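Local coordinates for penicillin-binding protein 1A (Mycobacterium tuberculosis, PDB 5CXW) that builds the mycobacterial cell wall as a two-domain enzyme, this piece carrying the penicillin-sensitive transpeptidase that cross-links the peptides of peptidoglycan, at residues 50-55 and 345-350; 57-62 and 322-327; 91-96 and 305-310; 276-281 and 339-344; 300-305 and 327-332. All blocks are in the same frame, centred on the assembly; numbering follows the deposited sequence.

Contact 1. Residues 50-55 and 345-350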
# COMPACT_ATOMS: atom_id res chain seq x y z
N ALA A 50 2.83 13.13 13.66
CA ALA A 50 2.59 14.09 14.73
C ALA A 50 2.18 15.43 14.13
O ALA A 50 1.16 16.02 14.53
CB ALA A 50 3.81 14.20 15.58
N LYS A 51 2.90 15.85 13.08
CA LYS A 51 2.67 17.10 12.44
C LYS A 51 1.27 17.17 11.85
O LYS A 51 0.54 18.11 12.10
CB LYS A 51 3.71 17.33 11.34
CG LYS A 51 3.42 18.52 10.45
CD LYS A 51 4.63 18.90 9.61
CE LYS A 51 4.29 20.11 8.78
NZ LYS A 51 5.40 20.32 7.81
N TYR A 52 0.92 16.19 11.03
CA TYR A 52 -0.32 16.24 10.27
C TYR A 52 -1.58 15.85 11.05
O TYR A 52 -2.67 16.23 10.65
CB TYR A 52 -0.15 15.50 8.94
CG TYR A 52 0.80 16.27 8.07
CD1 TYR A 52 0.45 17.49 7.55
CD2 TYR A 52 2.09 15.80 7.80
CE1 TYR A 52 1.35 18.25 6.81
CE2 TYR A 52 2.97 16.53 7.04
CZ TYR A 52 2.60 17.75 6.55
OH TYR A 52 3.46 18.53 5.80
N LEU A 53 -1.44 15.14 12.16
CA LEU A 53 -2.60 14.86 13.05
C LEU A 53 -2.73 15.89 14.17
O LEU A 53 -3.70 15.84 14.94
CB LEU A 53 -2.53 13.47 13.65
CG LEU A 53 -3.30 12.42 12.81
CD1 LEU A 53 -2.92 12.41 11.35
CD2 LEU A 53 -3.14 11.07 13.48
N ASP A 54 -1.79 16.83 14.27
CA ASP A 54 -1.85 17.87 15.29
C ASP A 54 -3.06 18.76 15.09
O ASP A 54 -3.35 19.19 13.98
CB ASP A 54 -0.56 18.71 15.32
CG ASP A 54 -0.47 19.58 16.51
OD1 ASP A 54 -0.73 19.13 17.65
OD2 ASP A 54 -0.09 20.73 16.32
N GLY A 55 -3.83 18.90 16.16
CA GLY A 55 -4.98 19.77 16.19
C GLY A 55 -6.19 19.14 15.53
O GLY A 55 -7.19 19.85 15.33
N SER A 345 -1.35 11.80 1.99
CA SER A 345 -0.29 12.22 1.05
C SER A 345 0.69 13.17 1.71
O SER A 345 1.89 13.08 1.47
CB SER A 345 -0.90 12.81 -0.21
OG SER A 345 -1.56 11.85 -0.98
N ASP A 346 0.22 14.04 2.63
CA ASP A 346 1.12 14.89 3.40
C ASP A 346 2.09 14.03 4.22
O ASP A 346 3.33 14.25 4.21
CB ASP A 346 0.34 15.80 4.37
CG ASP A 346 -0.53 16.83 3.69
OD1 ASP A 346 -0.18 17.36 2.61
OD2 ASP A 346 -1.58 17.15 4.28
N ILE A 347 1.56 12.99 4.90
CA ILE A 347 2.36 12.12 5.72
C ILE A 347 3.32 11.29 4.86
O ILE A 347 4.49 11.12 5.21
CB ILE A 347 1.45 11.23 6.61
CG1 ILE A 347 0.65 12.07 7.62
CG2 ILE A 347 2.24 10.09 7.26
CD1 ILE A 347 -0.53 11.35 8.30
N TRP A 348 2.80 10.73 3.79
CA TRP A 348 3.58 9.88 2.85
C TRP A 348 4.79 10.70 2.32
O TRP A 348 5.94 10.25 2.35
CB TRP A 348 2.68 9.43 1.69
CG TRP A 348 3.46 8.69 0.64
CD1 TRP A 348 3.85 7.38 0.66
CD2 TRP A 348 3.97 9.23 -0.60
NE1 TRP A 348 4.59 7.08 -0.49
CE2 TRP A 348 4.65 8.18 -1.28
CE3 TRP A 348 3.87 10.47 -1.22
CZ2 TRP A 348 5.26 8.36 -2.55
CZ3 TRP A 348 4.51 10.66 -2.50
CH2 TRP A 348 5.19 9.62 -3.12
N LYS A 349 4.50 11.89 1.80
CA LYS A 349 5.56 12.73 1.22
C LYS A 349 6.64 13.05 2.26
O LYS A 349 7.85 13.01 1.99
CB LYS A 349 4.97 14.03 0.64
CG LYS A 349 6.06 15.09 0.35
CD LYS A 349 5.56 16.24 -0.49
CE LYS A 349 6.54 17.39 -0.41
NZ LYS A 349 7.83 17.07 -1.10
N ALA A 350 6.19 13.45 3.46
CA ALA A 350 7.11 13.84 4.52
C ALA A 350 7.93 12.65 4.99
O ALA A 350 9.15 12.78 5.22
CB ALA A 350 6.36 14.44 5.67
O HOH W 1 4.29 16.67 3.16
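Y52 lays its ring over the side chain of D346, and this CH-pi contact is the heart of the meeting between helices 39-53 and 343-356. D346 CB sits 3.5 Å from the centroid of the Y52 ring, only 6° off the normal, practically over the middle. K51 CG covers the opposite face, clamping the ring between its own neighbour and the partner helix. With CG anti to the carbonyl carbon (chi1 -68°), Y52 starts out beside its own backbone N; its CB then meets I347 CG1 at 3.8 Å, and the ring edge faces A350 CB, 4.2 Å from CE2. CG and OD2 of D346 lie along the CD1/CE1 side of the ring, OD2 3.9 Å from Y52 CD1, while OD1 accepts from H280 NE2. A water lies 3.3 Å from Y52 OH, a weak hydrogen bond, and donates to D346 O at 2.8 Å, closing the phenol end. Deeper in, I347 CD1 touches L53 CD1 at 4.0 Å, and both side chains continue onto strand 60-67. Helix 39-53, which leads into the central antiparallel sheet, and helix 343-356, which follows its last strand, pack together on one face of it, as in the penicillin-binding protein and beta-lactamase fold.

Contact 2. Residues 57-62 and 322-327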
# COMPACT_ATOMS: atom_id res chain seq x y z
N ASP A 57 -9.13 15.90 15.17
CA ASP A 57 -10.02 15.15 16.05
C ASP A 57 -9.16 14.17 16.84
O ASP A 57 -8.32 13.44 16.25
CB ASP A 57 -11.08 14.42 15.21
CG ASP A 57 -12.21 13.83 16.05
OD1 ASP A 57 -11.94 13.15 17.07
OD2 ASP A 57 -13.38 14.10 15.70
N PRO A 58 -9.31 14.13 18.17
CA PRO A 58 -8.51 13.16 18.90
C PRO A 58 -8.81 11.67 18.60
O PRO A 58 -7.99 10.86 18.91
CB PRO A 58 -8.77 13.49 20.36
CG PRO A 58 -10.02 14.30 20.38
CD PRO A 58 -10.09 15.02 19.07
N ASP A 59 -9.94 11.37 17.95
CA ASP A 59 -10.26 10.03 17.45
C ASP A 59 -9.56 9.67 16.12
O ASP A 59 -9.60 8.51 15.69
CB ASP A 59 -11.80 9.92 17.25
CG ASP A 59 -12.59 10.00 18.54
OD1 ASP A 59 -12.03 9.73 19.62
OD2 ASP A 59 -13.80 10.35 18.48
N MET A 60 -8.94 10.64 15.46
CA MET A 60 -8.22 10.35 14.22
C MET A 60 -7.01 9.48 14.51
O MET A 60 -6.32 9.63 15.54
CB MET A 60 -7.76 11.65 13.57
CG MET A 60 -7.28 11.46 12.16
SD MET A 60 -7.05 12.98 11.27
CE MET A 60 -8.73 13.65 11.29
N ARG A 61 -6.75 8.56 13.59
CA ARG A 61 -5.61 7.65 13.69
C ARG A 61 -4.88 7.61 12.37
O ARG A 61 -5.45 7.91 11.30
CB ARG A 61 -6.08 6.25 14.07
CG ARG A 61 -6.78 6.17 15.45
CD ARG A 61 -5.74 6.23 16.54
NE ARG A 61 -6.37 6.10 17.86
CZ ARG A 61 -6.97 7.07 18.52
NH1 ARG A 61 -7.08 8.33 18.02
NH2 ARG A 61 -7.51 6.80 19.71
N ALA A 62 -3.60 7.23 12.44
CA ALA A 62 -2.81 6.98 11.22
C ALA A 62 -1.96 5.73 11.36
O ALA A 62 -1.68 5.28 12.48
CB ALA A 62 -1.91 8.18 10.89
N GLY A 322 -7.59 7.31 9.28
CA GLY A 322 -9.02 7.01 9.54
C GLY A 322 -9.34 7.39 10.97
O GLY A 322 -8.63 8.21 11.57
N THR A 323 -10.37 6.78 11.52
CA THR A 323 -10.72 7.02 12.91
C THR A 323 -10.66 5.77 13.73
O THR A 323 -10.73 4.65 13.20
CB THR A 323 -12.11 7.68 13.09
OG1 THR A 323 -13.18 6.74 12.86
CG2 THR A 323 -12.26 8.90 12.17
N VAL A 324 -10.58 5.95 15.05
CA VAL A 324 -10.30 4.80 15.90
C VAL A 324 -11.39 3.70 15.85
O VAL A 324 -11.05 2.53 15.89
CB VAL A 324 -10.03 5.23 17.35
CG1 VAL A 324 -11.19 6.04 17.91
CG2 VAL A 324 -9.70 4.02 18.19
N LYS A 325 -12.65 4.07 15.78
CA LYS A 325 -13.74 3.06 15.65
C LYS A 325 -14.22 2.85 14.22
O LYS A 325 -15.00 1.96 13.99
CB LYS A 325 -14.95 3.40 16.53
CG LYS A 325 -14.75 3.04 17.98
CD LYS A 325 -16.06 3.14 18.74
CE LYS A 325 -15.95 2.53 20.12
NZ LYS A 325 -17.07 2.92 21.02
N GLY A 326 -13.75 3.65 13.27
CA GLY A 326 -14.06 3.46 11.90
C GLY A 326 -15.52 3.60 11.54
O GLY A 326 -15.96 2.97 10.59
N ASP A 327 -16.22 4.42 12.31
CA ASP A 327 -17.68 4.59 12.25
C ASP A 327 -18.09 6.09 12.21
O ASP A 327 -19.15 6.44 12.72
CB ASP A 327 -18.29 4.00 13.53
CG ASP A 327 -17.88 4.76 14.77
OD1 ASP A 327 -16.96 5.63 14.71
OD2 ASP A 327 -18.46 4.50 15.85
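M60 and R61 pair antiparallel with T323 and G322, M60-T323 as the non-hydrogen-bonded pair and R61-G322 as the hydrogen-bonded one. R61 N gives to G322 O at 2.8 Å and G322 N returns to R61 O at 3.0 Å, both nearly straight at the hydrogen. Past the pair, V324 N reaches D59 O at 2.8 Å, a more bent bond (136° at the hydrogen), although the carbonyl itself points almost straight at the nitrogen.

Among the side chains, R61 and V324 lie side by side, pointing the same way. The guanidinium lies flat against the valine: V324 CB is 3.6 Å above its plane, set toward the rim. A bend at chi2 (-76°) turns CD of R61 out of an extended course, and NH1 then donates in the guanidinium plane to P58 O and M60 O, which fixes the group's rotation. The CG1 branch of V324 meets D59 CB at 4.0 Å, while CB and CG2 meet the guanidinium. D59 belongs to a type I turn, D57 to M60, where D57 OD1 accepts from D59 N in an Asx turn.

Strand 60-67 thus runs beside 315-323 in the five-stranded sheet; M60 and A62 face L53 of helix 39-53, and R61 packs on F88 and W320.

Contact 3. Residues 91-96 and 305-310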
# COMPACT_ATOMS: atom_id res chain seq x y z
N ALA A 91 -4.35 -3.68 11.29
CA ALA A 91 -5.81 -3.74 11.22
C ALA A 91 -6.29 -4.09 9.84
O ALA A 91 -5.68 -3.67 8.83
CB ALA A 91 -6.40 -2.40 11.66
N GLY A 92 -7.36 -4.87 9.72
CA GLY A 92 -7.95 -5.06 8.37
C GLY A 92 -8.74 -3.84 7.94
O GLY A 92 -9.72 -3.43 8.63
N LEU A 93 -8.32 -3.20 6.86
CA LEU A 93 -8.85 -1.95 6.43
C LEU A 93 -9.26 -1.98 4.96
O LEU A 93 -8.54 -2.52 4.14
CB LEU A 93 -7.83 -0.84 6.68
CG LEU A 93 -7.45 -0.57 8.14
CD1 LEU A 93 -6.23 0.36 8.25
CD2 LEU A 93 -8.65 0.00 8.91
N GLN A 94 -10.35 -1.29 4.60
CA GLN A 94 -10.65 -1.08 3.19
C GLN A 94 -9.64 -0.13 2.58
O GLN A 94 -9.27 0.88 3.20
CB GLN A 94 -12.07 -0.51 2.97
CG GLN A 94 -13.14 -1.43 3.55
CD GLN A 94 -14.50 -0.89 3.24
OE1 GLN A 94 -14.82 0.20 3.66
NE2 GLN A 94 -15.29 -1.63 2.51
N THR A 95 -9.17 -0.46 1.39
CA THR A 95 -8.10 0.30 0.69
C THR A 95 -8.56 1.29 -0.35
O THR A 95 -7.74 2.13 -0.85
CB THR A 95 -7.15 -0.71 0.02
OG1 THR A 95 -7.92 -1.57 -0.82
CG2 THR A 95 -6.44 -1.51 1.07
N GLY A 96 -9.86 1.19 -0.75
CA GLY A 96 -10.38 2.04 -1.77
C GLY A 96 -9.55 1.91 -3.03
O GLY A 96 -9.06 0.83 -3.35
N ASP A 305 -11.95 6.12 5.04
CA ASP A 305 -10.53 5.80 5.09
C ASP A 305 -9.85 6.56 3.96
O ASP A 305 -10.40 6.72 2.87
CB ASP A 305 -10.21 4.33 4.84
CG ASP A 305 -11.04 3.37 5.64
OD1 ASP A 305 -12.15 3.04 5.20
OD2 ASP A 305 -10.56 2.96 6.74
N ALA A 306 -8.65 7.02 4.22
CA ALA A 306 -7.89 7.77 3.25
C ALA A 306 -6.50 7.21 3.17
O ALA A 306 -5.88 6.98 4.19
CB ALA A 306 -7.89 9.22 3.62
N TRP A 307 -6.00 6.97 1.96
CA TRP A 307 -4.74 6.32 1.74
C TRP A 307 -3.80 7.04 0.76
O TRP A 307 -4.26 7.60 -0.26
CB TRP A 307 -4.97 4.96 1.09
CG TRP A 307 -5.61 3.90 1.92
CD1 TRP A 307 -6.96 3.77 2.22
CD2 TRP A 307 -4.93 2.84 2.59
NE1 TRP A 307 -7.13 2.64 3.04
CE2 TRP A 307 -5.92 2.04 3.23
CE3 TRP A 307 -3.58 2.44 2.66
CZ2 TRP A 307 -5.61 0.90 3.93
CZ3 TRP A 307 -3.25 1.27 3.37
CH2 TRP A 307 -4.27 0.52 4.01
N MET A 308 -2.50 6.92 0.98
CA MET A 308 -1.52 7.18 -0.05
C MET A 308 -0.47 6.09 0.06
O MET A 308 0.13 5.91 1.16
CB MET A 308 -0.86 8.55 0.09
CG MET A 308 0.25 8.86 -0.92
SD MET A 308 -0.32 8.63 -2.63
CE MET A 308 0.14 10.20 -3.41
N VAL A 309 -0.24 5.38 -1.05
CA VAL A 309 0.79 4.35 -1.12
C VAL A 309 1.70 4.62 -2.30
O VAL A 309 1.26 4.87 -3.39
CB VAL A 309 0.16 2.95 -1.23
CG1 VAL A 309 1.22 1.87 -1.01
CG2 VAL A 309 -0.96 2.77 -0.27
N GLY A 310 3.01 4.67 -2.08
CA GLY A 310 3.89 4.91 -3.19
C GLY A 310 5.35 4.68 -2.83
O GLY A 310 5.70 4.53 -1.65
O HOH W 2 -11.75 0.28 6.63
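W307 NE1 donates to the backbone O of Q94 at 2.8 Å, tying strand 303-312 of the transpeptidase's central sheet to the segment that leads into what is probably the SxxK motif, whose S97 is by similarity the acyl-ester serine. The donor lies in the carbonyl plane, on a lone pair, but the bond is bent to 139° at the hydrogen. Beside it, T95 covers one face of the indole: CA stands 3.3 Å above the ring plane, toward the rim, and CG2 makes an off-centre CH-pi contact 4.3 Å from the centroid of the six-membered ring. L93 CB comes to the edge of the same ring, 3.9 Å from CZ2.

In the next shell, M214 of helix 211-222 touches both T95 and W307, and the ring of W320 packs edge-to-face with that of W307. T95 O accepts from S98 OG, just ahead of helix 100-109, while the T95 backbone bonds G205. D305 is held by T295 OG1 at OD1 and by W320 NE1 at OD2, and Q94 OE1 takes a hydrogen bond from K304. One water joins the two segments, accepting from Q94 N and donating to D305 OD2, 2.9 Å from each.

Contact 4. Residues 276-281 and 339-344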
# COMPACT_ATOMS: atom_id res chain seq x y z
N TYR A 276 -0.04 14.75 -9.40
CA TYR A 276 -1.44 14.88 -9.69
C TYR A 276 -2.29 14.98 -8.43
O TYR A 276 -3.34 15.65 -8.43
CB TYR A 276 -1.90 13.75 -10.59
CG TYR A 276 -3.30 13.85 -11.08
CD1 TYR A 276 -3.59 14.59 -12.19
CD2 TYR A 276 -4.33 13.22 -10.41
CE1 TYR A 276 -4.90 14.72 -12.65
CE2 TYR A 276 -5.65 13.35 -10.85
CZ TYR A 276 -5.92 14.08 -11.96
OH TYR A 276 -7.23 14.24 -12.42
N SER A 277 -1.88 14.26 -7.39
CA SER A 277 -2.56 14.20 -6.12
C SER A 277 -2.21 15.43 -5.26
O SER A 277 -1.62 15.31 -4.20
CB SER A 277 -2.14 12.91 -5.39
OG SER A 277 -2.47 11.79 -6.22
N ARG A 278 -2.65 16.59 -5.76
CA ARG A 278 -2.52 17.86 -5.06
C ARG A 278 -1.06 18.18 -4.75
O ARG A 278 -0.70 18.60 -3.65
CB ARG A 278 -3.44 17.91 -3.85
CG ARG A 278 -4.89 17.76 -4.32
CD ARG A 278 -5.96 17.98 -3.25
NE ARG A 278 -6.01 19.33 -2.71
CZ ARG A 278 -6.82 20.30 -3.14
NH1 ARG A 278 -7.56 20.13 -4.19
NH2 ARG A 278 -6.77 21.46 -2.56
N GLY A 279 -0.22 17.98 -5.77
CA GLY A 279 1.19 18.42 -5.75
C GLY A 279 2.06 17.80 -4.68
O GLY A 279 2.86 18.48 -4.05
N HIS A 280 1.99 16.48 -4.48
CA HIS A 280 2.78 15.82 -3.49
C HIS A 280 3.99 15.10 -4.04
O HIS A 280 4.45 14.09 -3.49
CB HIS A 280 1.90 14.86 -2.68
CG HIS A 280 1.07 15.54 -1.67
ND1 HIS A 280 -0.23 15.93 -1.94
CD2 HIS A 280 1.31 15.86 -0.37
CE1 HIS A 280 -0.73 16.50 -0.85
NE2 HIS A 280 0.20 16.50 0.10
N ASN A 281 4.55 15.65 -5.12
CA ASN A 281 5.89 15.22 -5.67
C ASN A 281 6.90 15.27 -4.52
O ASN A 281 6.87 16.22 -3.71
CB ASN A 281 6.42 16.24 -6.71
CG ASN A 281 5.39 16.71 -7.74
OD1 ASN A 281 5.49 16.29 -8.98
ND2 ASN A 281 4.44 17.65 -7.32
N TYR A 339 -9.38 13.28 1.96
CA TYR A 339 -9.14 12.32 0.87
C TYR A 339 -7.73 11.80 0.88
O TYR A 339 -6.86 12.36 1.54
CB TYR A 339 -9.35 13.07 -0.47
CG TYR A 339 -10.74 13.58 -0.73
CD1 TYR A 339 -11.68 12.81 -1.34
CD2 TYR A 339 -11.11 14.85 -0.30
CE1 TYR A 339 -12.97 13.29 -1.53
CE2 TYR A 339 -12.39 15.33 -0.50
CZ TYR A 339 -13.28 14.53 -1.13
OH TYR A 339 -14.56 15.00 -1.32
N GLY A 340 -7.44 10.77 0.11
CA GLY A 340 -6.06 10.25 -0.04
C GLY A 340 -5.03 11.32 -0.36
O GLY A 340 -3.92 11.30 0.16
N SER A 341 -5.44 12.28 -1.19
CA SER A 341 -4.58 13.43 -1.58
C SER A 341 -4.37 14.48 -0.51
O SER A 341 -3.61 15.44 -0.75
CB SER A 341 -5.14 14.07 -2.84
OG SER A 341 -6.43 14.61 -2.53
N GLY A 342 -5.04 14.32 0.63
CA GLY A 342 -4.90 15.21 1.75
C GLY A 342 -3.91 14.70 2.77
O GLY A 342 -2.76 14.38 2.43
N LEU A 343 -4.33 14.59 4.02
CA LEU A 343 -3.39 14.16 5.09
C LEU A 343 -2.56 12.91 4.82
O LEU A 343 -1.40 12.92 5.14
CB LEU A 343 -4.06 14.02 6.47
CG LEU A 343 -4.82 15.20 7.02
CD1 LEU A 343 -5.34 14.87 8.42
CD2 LEU A 343 -3.97 16.48 7.02
N PRO A 344 -3.14 11.85 4.17
CA PRO A 344 -2.27 10.68 3.96
C PRO A 344 -1.11 10.97 3.00
O PRO A 344 0.01 10.53 3.24
CB PRO A 344 -3.22 9.63 3.35
CG PRO A 344 -4.60 10.08 3.77
CD PRO A 344 -4.51 11.59 3.78
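H280 brings its ring obliquely up to the carbonyl of S341, CE1 being 3.1 Å from S341 O. A bond within its own loop fixes the ring: ND1 donates to S277 O at 2.7 Å, nearly straight and in the ring plane. The ring thus bridges the S277 turn and the first turn of helix 343-356.

S341 gives up more surface to the contact than any other residue here. Its CB meets S277, 4.1 Å from S277 CB, while its hydroxyl is held between its own backbone N and carbonyl carbon (chi1 64°). On that side R278 CD comes 3.5 Å from S341 OG, a less certain contact because the arginine side chain is modelled in two conformers.

Here the loop after helix 273-276 meets the type I turn Y339 to G342, closed by G342 N donating to Y339 O at 2.8 Å, with G342 at the N-cap position of helix 343-356. Y339 and G340 on this turn also touch the opened penicillin V, which places the turn at the pocket wall of the transpeptidase domain. S277 itself is the centre of an inverse gamma turn, and its OG is bonded back to I273 O. G340 N takes T294 OG1 as partner, linking the turn to strand 289-296.

Contact 5. Residues 300-305 and 327-332. With 35P ((2R,4S)-5,5-dimethyl-2-{(1R)-2-oxo-1-[(phenoxyacetyl)amino]ethyl}-1,3-thiazolidine-4-carboxylic acid), chain C; PEG (di(hydroxyethyl)ether), chain D.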
# COMPACT_ATOMS: atom_id res chain seq x y z
N THR A 300 -23.27 7.37 2.61
CA THR A 300 -23.29 8.83 2.73
C THR A 300 -22.43 9.43 1.64
O THR A 300 -21.83 8.73 0.84
CB THR A 300 -22.78 9.27 4.09
OG1 THR A 300 -21.34 9.15 4.16
CG2 THR A 300 -23.43 8.46 5.24
N THR A 301 -22.35 10.77 1.62
CA THR A 301 -21.46 11.47 0.67
C THR A 301 -20.04 11.69 1.23
O THR A 301 -19.19 12.28 0.58
CB THR A 301 -22.05 12.86 0.40
OG1 THR A 301 -22.10 13.58 1.62
CG2 THR A 301 -23.46 12.72 -0.12
N ALA A 302 -19.79 11.20 2.45
CA ALA A 302 -18.57 11.45 3.18
C ALA A 302 -17.59 10.25 3.14
O ALA A 302 -17.94 9.17 2.64
CB ALA A 302 -18.95 11.82 4.61
N ASN A 303 -16.38 10.47 3.66
CA ASN A 303 -15.24 9.55 3.50
C ASN A 303 -15.02 8.78 4.80
O ASN A 303 -15.39 9.28 5.84
CB ASN A 303 -13.97 10.33 3.16
CG ASN A 303 -14.11 11.07 1.83
OD1 ASN A 303 -14.95 10.70 0.99
ND2 ASN A 303 -13.29 12.10 1.64
N LYS A 304 -14.37 7.64 4.72
CA LYS A 304 -14.12 6.81 5.86
C LYS A 304 -12.66 6.52 6.08
O LYS A 304 -12.17 6.70 7.20
CB LYS A 304 -14.89 5.49 5.77
CG LYS A 304 -14.70 4.59 6.99
CD LYS A 304 -15.71 3.46 7.04
CE LYS A 304 -15.49 2.42 5.93
NZ LYS A 304 -14.31 1.49 6.15
N ASP A 305 -11.95 6.12 5.04
CA ASP A 305 -10.53 5.80 5.09
C ASP A 305 -9.85 6.56 3.96
O ASP A 305 -10.40 6.72 2.87
CB ASP A 305 -10.21 4.33 4.84
CG ASP A 305 -11.04 3.37 5.64
OD1 ASP A 305 -12.15 3.04 5.20
OD2 ASP A 305 -10.56 2.96 6.74
N ASP A 327 -16.22 4.42 12.31
CA ASP A 327 -17.68 4.59 12.25
C ASP A 327 -18.09 6.09 12.21
O ASP A 327 -19.15 6.44 12.72
CB ASP A 327 -18.29 4.00 13.53
CG ASP A 327 -17.88 4.76 14.77
OD1 ASP A 327 -16.96 5.63 14.71
OD2 ASP A 327 -18.46 4.50 15.85
N GLU A 328 -17.23 6.96 11.71
CA GLU A 328 -17.59 8.38 11.63
C GLU A 328 -16.92 8.95 10.37
O GLU A 328 -15.77 8.59 10.07
CB GLU A 328 -17.21 9.14 12.92
CG GLU A 328 -15.80 9.74 13.04
CD GLU A 328 -15.57 10.63 14.29
OE1 GLU A 328 -16.43 10.64 15.21
OE2 GLU A 328 -14.52 11.33 14.39
N PRO A 329 -17.62 9.80 9.60
CA PRO A 329 -16.98 10.46 8.50
C PRO A 329 -15.66 11.11 8.88
O PRO A 329 -15.55 11.71 9.94
CB PRO A 329 -17.99 11.56 8.14
CG PRO A 329 -19.30 10.88 8.42
CD PRO A 329 -19.06 10.17 9.70
N LEU A 330 -14.71 11.05 7.97
CA LEU A 330 -13.38 11.49 8.21
C LEU A 330 -13.21 12.93 7.72
O LEU A 330 -13.29 13.18 6.52
CB LEU A 330 -12.42 10.52 7.53
CG LEU A 330 -10.94 10.69 7.74
CD1 LEU A 330 -10.49 10.43 9.17
CD2 LEU A 330 -10.16 9.82 6.76
N VAL A 331 -12.99 13.86 8.64
CA VAL A 331 -12.89 15.29 8.31
C VAL A 331 -11.80 15.97 9.11
O VAL A 331 -11.40 15.49 10.17
CB VAL A 331 -14.22 16.08 8.54
CG1 VAL A 331 -15.32 15.56 7.63
CG2 VAL A 331 -14.69 16.02 10.04
N THR A 332 -11.36 17.13 8.62
CA THR A 332 -10.32 17.91 9.30
C THR A 332 -10.98 18.69 10.42
O THR A 332 -12.18 18.71 10.51
CB THR A 332 -9.61 18.87 8.35
OG1 THR A 332 -10.51 19.88 7.88
CG2 THR A 332 -9.09 18.08 7.11
C24 35P C . -18.46 7.78 -2.87
C23 35P C . -19.36 8.38 -2.00
C22 35P C . -18.90 9.00 -0.85
C21 35P C . -17.55 9.05 -0.55
C20 35P C . -16.64 8.47 -1.41
C19 35P C . -17.09 7.83 -2.59
O1 35P C . -16.24 7.25 -3.49
C2 35P C . -14.85 7.50 -3.38
C3 35P C . -14.17 7.01 -4.63
O18 35P C . -14.78 6.96 -5.68
N4 35P C . -12.89 6.69 -4.47
C5 35P C . -12.06 6.27 -5.59
C6 35P C . -10.96 5.46 -5.03
O17 35P C . -10.57 5.49 -3.85
C8 35P C . -11.42 7.46 -6.43
N7 35P C . -10.12 7.54 -5.84
S11 35P C . -12.08 9.03 -6.29
C10 35P C . -10.79 9.78 -5.42
C12 35P C . -11.34 10.65 -4.29
C15 35P C . -9.92 10.67 -6.27
C9 35P C . -10.02 8.59 -4.85
C13 35P C . -8.59 8.76 -4.45
O14 35P C . -7.72 8.39 -5.31
O16 35P C . -8.35 9.18 -3.30
O2 PEG D . -15.78 -1.09 6.53
C3 PEG D . -15.57 -2.23 7.37
C4 PEG D . -14.24 -2.82 7.01
O4 PEG D . -14.47 -3.95 6.20
O HOH W 3 -15.61 12.87 4.95
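Between L330 and N303 there is one direct backbone hydrogen bond, L330 N to N303 O at 2.9 Å, with the donor tilted 34° from the carbonyl plane. P329 CA adds a CA-H...O contact of 3.3 Å, so N303 O takes both the N-H of L330 and the CA-H of P329. A water doubles the link, accepting from N303 N and donating to L330 O, each at 2.8 Å.

Apolar packing comes from A302 CB on P329 CB at 3.7 Å. In L330, chi1 (-175°) carries CG away from its own backbone N. The CD2 methyl of L330 rests against the backbone of the strand, 3.7 Å from K304 O.

The charged and polar side chains turn elsewhere. K304 NZ makes a salt bridge with D305 OD1, 2.8 Å, on the carboxylate's syn lone pair; it also bonds a bound polyether fragment, probably from the crystallisation liquor. T300 OG1 accepts from A302 N in an ST turn, and N303 ND2 gives to I338 O.

Against the ligand, the start of strand 303-312 and the residues just before it line the phenoxy group of the opened penicillin V: A302 O is 3.2 Å from its C21, N303 OD1 also approaches that atom, and T300 O lies near C22. This is a wall of the penicillin-binding pocket, backed by the 327-332 loop in the transpeptidase domain.

How the contacts relate
Contacts 2, 3 and 5 all reach the central sheet, through strands 315-323 and 303-312, which are neighbours in it. Contact 5 shares D305 with contact 3 and D327 with contact 2; Q94 OE1 to K304 NZ, 2.8 Å, also joins it to contact 3. Contact 1 packs its helices on that sheet: L53 CD2 lies 4.0 Å from A62 N of contact 2, and W348 NE1 is 3.0 Å from G310 O of contact 3. D346 OD1 and H280 NE2, 2.7 Å apart, tie contact 1 to contact 4. Contacts 3, 4 and 5 supply pocket residues around the penicillin, whereas the side chain of D346 in contact 1 stays about 13 Å from it.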